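DNA-directed RNA polymerase subunit L (PDB 1XPP) is a small subunit of the archaeal RNA polymerase, the enzyme that transcribes DNA into RNA, and belongs to the Rpo11/RPB11 family. Local coordinates at the interface of chains A and B. Coordinates in Å, arbitrary orientation; residue numbers count along the deposited sequence, not the author numbering. Chains: chain A/B, DNA-directed RNA polymerase subunit L.

Contact 1: the interface of chains A and B. Residues chain A 89-90, 92-93; chain B 82, 85-86, 90.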
loop_
_atom_site.group_PDB
_atom_site.type_symbol
_atom_site.label_atom_id
_atom_site.label_comp_id
_atom_site.label_asym_id
_atom_site.label_seq_id
_atom_site.Cartn_x
_atom_site.Cartn_y
_atom_site.Cartn_z
ATOM N N TYR A 89 -9.176 12.187 -5.919
ATOM C CA TYR A 89 -10.519 12.192 -5.338
ATOM C C TYR A 89 -11.499 11.420 -6.198
ATOM O O TYR A 89 -12.455 10.857 -5.682
ATOM C CB TYR A 89 -10.984 13.608 -5.007
ATOM C CG TYR A 89 -10.272 14.110 -3.776
ATOM C CD1 TYR A 89 -10.719 13.751 -2.515
ATOM C CD2 TYR A 89 -9.110 14.861 -3.889
ATOM C CE1 TYR A 89 -10.049 14.154 -1.372
ATOM C CE2 TYR A 89 -8.416 15.300 -2.722
ATOM C CZ TYR A 89 -8.903 14.926 -1.481
ATOM O OH TYR A 89 -8.224 15.344 -0.346
ATOM N N GLU A 90 -11.300 11.418 -7.511
ATOM C CA GLU A 90 -12.134 10.556 -8.370
ATOM C C GLU A 90 -11.942 9.098 -8.001
ATOM O O GLU A 90 -12.937 8.331 -7.845
ATOM C CB GLU A 90 -11.829 10.823 -9.837
ATOM C CG GLU A 90 -12.266 12.226 -10.251
ATOM C CD GLU A 90 -11.529 12.749 -11.461
ATOM O OE1 GLU A 90 -10.663 12.033 -11.989
ATOM O OE2 GLU A 90 -11.822 13.888 -11.869
ATOM N N LEU A 92 -10.794 7.894 -5.148
ATOM C CA LEU A 92 -11.333 7.701 -3.801
ATOM C C LEU A 92 -12.843 7.443 -3.846
ATOM O O LEU A 92 -13.360 6.598 -3.122
ATOM C CB LEU A 92 -11.057 8.952 -2.963
ATOM C CG LEU A 92 -11.471 8.875 -1.490
ATOM C CD1 LEU A 92 -10.681 7.806 -0.730
ATOM C CD2 LEU A 92 -11.308 10.257 -0.876
ATOM N N GLY A 93 -13.540 8.163 -4.713
ATOM C CA GLY A 93 -14.984 7.954 -4.902
ATOM C C GLY A 93 -15.313 6.560 -5.413
ATOM O O GLY A 93 -16.232 5.901 -4.905
ATOM N N VAL B 82 -16.774 13.430 -0.726
ATOM C CA VAL B 82 -15.815 12.997 -1.720
ATOM C C VAL B 82 -16.199 13.589 -3.058
ATOM O O VAL B 82 -15.350 14.092 -3.775
ATOM C CB VAL B 82 -15.793 11.495 -1.833
ATOM C CG1 VAL B 82 -14.925 11.092 -2.992
ATOM C CG2 VAL B 82 -15.273 10.893 -0.498
ATOM N N LEU B 85 -15.320 17.270 -3.154
ATOM C CA LEU B 85 -13.869 17.429 -3.324
ATOM C C LEU B 85 -13.403 17.164 -4.758
ATOM O O LEU B 85 -12.564 17.881 -5.283
ATOM C CB LEU B 85 -13.113 16.543 -2.314
ATOM C CG LEU B 85 -13.210 17.145 -0.904
ATOM C CD1 LEU B 85 -12.761 16.119 0.179
ATOM C CD2 LEU B 85 -12.449 18.484 -0.746
ATOM N N SER B 86 -13.946 16.131 -5.375
ATOM C CA SER B 86 -13.640 15.805 -6.768
ATOM C C SER B 86 -13.980 16.998 -7.650
ATOM O O SER B 86 -13.176 17.396 -8.509
ATOM C CB SER B 86 -14.483 14.579 -7.142
ATOM O OG SER B 86 -13.969 13.444 -6.422
ATOM N N GLU B 90 -11.561 19.410 -9.924
ATOM C CA GLU B 90 -11.843 19.394 -11.351
ATOM C C GLU B 90 -12.111 20.794 -11.854
ATOM O O GLU B 90 -11.547 21.220 -12.886
ATOM C CB GLU B 90 -13.057 18.508 -11.592
ATOM C CG GLU B 90 -12.780 17.008 -11.476
ATOM C CD GLU B 90 -14.087 16.198 -11.309
ATOM O OE1 GLU B 90 -14.010 14.952 -11.231
ATOM O OE2 GLU B 90 -15.179 16.791 -11.239
#

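Contact 2: the interface of chains A and B. Residues chain A 92, 95-96, 99-100; chain B 13-15, 25.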
loop_
_atom_site.group_PDB
_atom_site.type_symbol
_atom_site.label_atom_id
_atom_site.label_comp_id
_atom_site.label_asym_id
_atom_site.label_seq_id
_atom_site.Cartn_x
_atom_site.Cartn_y
_atom_site.Cartn_z
ATOM N N LEU A 92 -10.794 7.894 -5.148
ATOM C CA LEU A 92 -11.333 7.701 -3.801
ATOM C C LEU A 92 -12.843 7.443 -3.846
ATOM O O LEU A 92 -13.360 6.598 -3.122
ATOM C CB LEU A 92 -11.057 8.952 -2.963
ATOM C CG LEU A 92 -11.471 8.875 -1.490
ATOM C CD1 LEU A 92 -10.681 7.806 -0.730
ATOM C CD2 LEU A 92 -11.308 10.257 -0.876
ATOM N N GLN A 95 -13.397 3.920 -4.973
ATOM C CA GLN A 95 -13.037 3.016 -3.880
ATOM C C GLN A 95 -14.152 2.963 -2.856
ATOM O O GLN A 95 -14.548 1.869 -2.438
ATOM C CB GLN A 95 -11.722 3.463 -3.205
ATOM C CG GLN A 95 -10.480 3.259 -4.052
ATOM C CD GLN A 95 -9.222 3.861 -3.440
ATOM O OE1 GLN A 95 -9.195 5.042 -3.059
ATOM N NE2 GLN A 95 -8.157 3.066 -3.374
ATOM N N PHE A 96 -14.664 4.128 -2.444
ATOM C CA PHE A 96 -15.741 4.143 -1.462
ATOM C C PHE A 96 -16.990 3.461 -2.014
ATOM O O PHE A 96 -17.600 2.639 -1.325
ATOM C CB PHE A 96 -16.062 5.560 -1.021
ATOM C CG PHE A 96 -15.265 6.025 0.171
ATOM C CD1 PHE A 96 -15.369 5.378 1.418
ATOM C CD2 PHE A 96 -14.443 7.149 0.053
ATOM C CE1 PHE A 96 -14.646 5.856 2.521
ATOM C CE2 PHE A 96 -13.731 7.641 1.169
ATOM C CZ PHE A 96 -13.825 6.981 2.384
ATOM N N GLU A 99 -16.539 -0.279 -2.039
ATOM C CA GLU A 99 -16.498 -0.821 -0.693
ATOM C C GLU A 99 -17.876 -0.818 -0.044
ATOM O O GLU A 99 -18.250 -1.803 0.601
ATOM C CB GLU A 99 -15.444 -0.098 0.164
ATOM C CG GLU A 99 -15.451 -0.443 1.652
ATOM C CD GLU A 99 -15.198 -1.914 1.955
ATOM O OE1 GLU A 99 -14.722 -2.653 1.059
ATOM O OE2 GLU A 99 -15.476 -2.320 3.112
ATOM N N PHE A 100 -18.632 0.265 -0.219
ATOM C CA PHE A 100 -19.960 0.389 0.374
ATOM C C PHE A 100 -20.888 -0.663 -0.216
ATOM O O PHE A 100 -21.637 -1.302 0.518
ATOM C CB PHE A 100 -20.559 1.776 0.174
ATOM C CG PHE A 100 -19.883 2.862 0.968
ATOM C CD1 PHE A 100 -19.253 2.585 2.176
ATOM C CD2 PHE A 100 -19.899 4.176 0.498
ATOM C CE1 PHE A 100 -18.624 3.609 2.903
ATOM C CE2 PHE A 100 -19.275 5.214 1.220
ATOM C CZ PHE A 100 -18.647 4.929 2.420
ATOM N N LEU B 13 -9.305 0.955 1.213
ATOM C CA LEU B 13 -10.129 1.240 2.400
ATOM C C LEU B 13 -11.103 0.125 2.669
ATOM O O LEU B 13 -11.373 -0.696 1.792
ATOM C CB LEU B 13 -10.845 2.588 2.266
ATOM C CG LEU B 13 -11.610 2.867 0.981
ATOM C CD1 LEU B 13 -12.953 2.211 1.033
ATOM C CD2 LEU B 13 -11.773 4.359 0.695
ATOM N N ARG B 14 -11.638 0.118 3.888
ATOM C CA ARG B 14 -12.515 -0.961 4.328
ATOM C C ARG B 14 -13.366 -0.437 5.431
ATOM O O ARG B 14 -12.876 0.227 6.365
ATOM C CB ARG B 14 -11.739 -2.187 4.819
ATOM C CG ARG B 14 -10.705 -1.935 5.843
ATOM C CD ARG B 14 -9.340 -1.949 5.208
ATOM N NE ARG B 14 -8.384 -2.625 6.072
ATOM C CZ ARG B 14 -7.994 -3.888 5.937
ATOM N NH1 ARG B 14 -8.479 -4.657 4.961
ATOM N NH2 ARG B 14 -7.109 -4.377 6.792
ATOM N N VAL B 15 -14.644 -0.725 5.322
ATOM C CA VAL B 15 -15.566 -0.438 6.413
ATOM C C VAL B 15 -15.265 -1.423 7.549
ATOM O O VAL B 15 -15.289 -2.621 7.349
ATOM C CB VAL B 15 -17.023 -0.573 5.951
ATOM C CG1 VAL B 15 -17.954 -0.441 7.137
ATOM C CG2 VAL B 15 -17.324 0.514 4.917
ATOM N N VAL B 25 -14.204 3.661 8.923
ATOM C CA VAL B 25 -13.527 3.148 7.755
ATOM C C VAL B 25 -12.048 3.178 8.016
ATOM O O VAL B 25 -11.505 4.213 8.452
ATOM C CB VAL B 25 -13.875 4.017 6.494
ATOM C CG1 VAL B 25 -13.228 3.441 5.233
ATOM C CG2 VAL B 25 -15.374 4.123 6.313
#

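Contact 1: the interface of chains A and B
Helix 74-106 of chain A packs against helix 74-106 of chain B, the two running in roughly opposite directions in a two-fold pairing of Rpo11 copies seen in the crystal, with A:Tyr89 meeting B:Leu85 and B:Ser86. CB of B:Leu85 lies over one face of the A:Tyr89 ring, displaced towards its CD1/CE1 side and 3.7 Å from CD1 of A:Tyr89, with the CD1 methyl of the leucine further out beside CE1. This placement follows from chi1 of -74°, which sets CG of A:Tyr89 anti to its carbonyl carbon.

B:Ser86 reaches the same tyrosine's backbone. Its hydroxyl OG lies 3.1 Å from the carbonyl O of A:Tyr89, a distance fit for a hydrogen bond. The same OG is 3.1 Å from the carbonyl O of B:Val82, its hydrogen-bond acceptor one turn earlier, and there it sits 40° out of the carbonyl plane. One hydroxyl proton must therefore choose between the two carbonyls or be shared, leaving the intermolecular bond possible but not proved.

At one end of the patch two extended side chains, A:Glu90 and B:Glu90, point tip to tip. OE2 of A:Glu90 and OE1 of B:Glu90 are 2.5 Å apart, with the carboxylate planes turned 47° against each other. Bare carboxylates would clash at this range, so a proton is probably shared, though hydrogens are not seen. At the other end, CG2 of B:Val82 lies 4.0 Å from CD2 of A:Leu92.

Contact 2: the interface of chains A and B
Helix 74-106 of chain A lies across strands 12-19 and 22-28 of chain B, and A:Phe96 and A:Glu99 grip B:Leu13 between them. The protein carries the Rpb3/Rpb11 dimerisation fold, through which such subunits pair. The two methyls of B:Leu13 divide the work. CD2 stands over the centre of the A:Phe96 ring, 3.5 Å above its plane, and its distances to all six ring carbons are nearly equal, as expected of a CH-pi contact. CD1 turns the other way and packs 3.5 Å from CB of A:Glu99, the two side chains lying alongside and pointing opposite ways. A chi1 of 50° puts CG of B:Leu13 between its backbone N and carbonyl carbon, which carries the methyls to the ring and to the glutamate. From strand 22-28, CG1 of B:Val25 approaches CE1 of A:Phe96 at 3.9 Å.

Beyond the leucine, A:Glu99 leaves the helix with CG anti to its backbone N and bends at chi2 (60°), bringing its carboxylate to the strand backbone. The amide N of B:Val15 donates to OE2 of A:Glu99 at 2.8 Å; the bond is nearly straight, 166° at the hydrogen, but reaches the oxygen from above the carboxylate plane. With an alanine in place of A:Glu99, that amide would probably be left without this acceptor and a gap would be likely to open beside B:Val15. The CG2 methyl of B:Val15 sits at the edge of the A:Phe100 ring, in its plane, 3.9 Å from CE1 of A:Phe100.

Contact 1 and contact 2 lie about 13 Å apart, measured between the centres of their C-alpha atoms, and both use helix 74-106 of chain A. A:Leu92 belongs to both, turning a different methyl to each. Along this one helix the partner changes from the matching helix of chain B in contact 1 to its strands in contact 2, so each subunit's helix is held by more than one element of the other. Two-fold symmetry repeats both contacts with the chains exchanged. In the polymerase the partner of this subunit is Rpo3, so this self-pairing may imitate that heterodimer and need not occur in the cell.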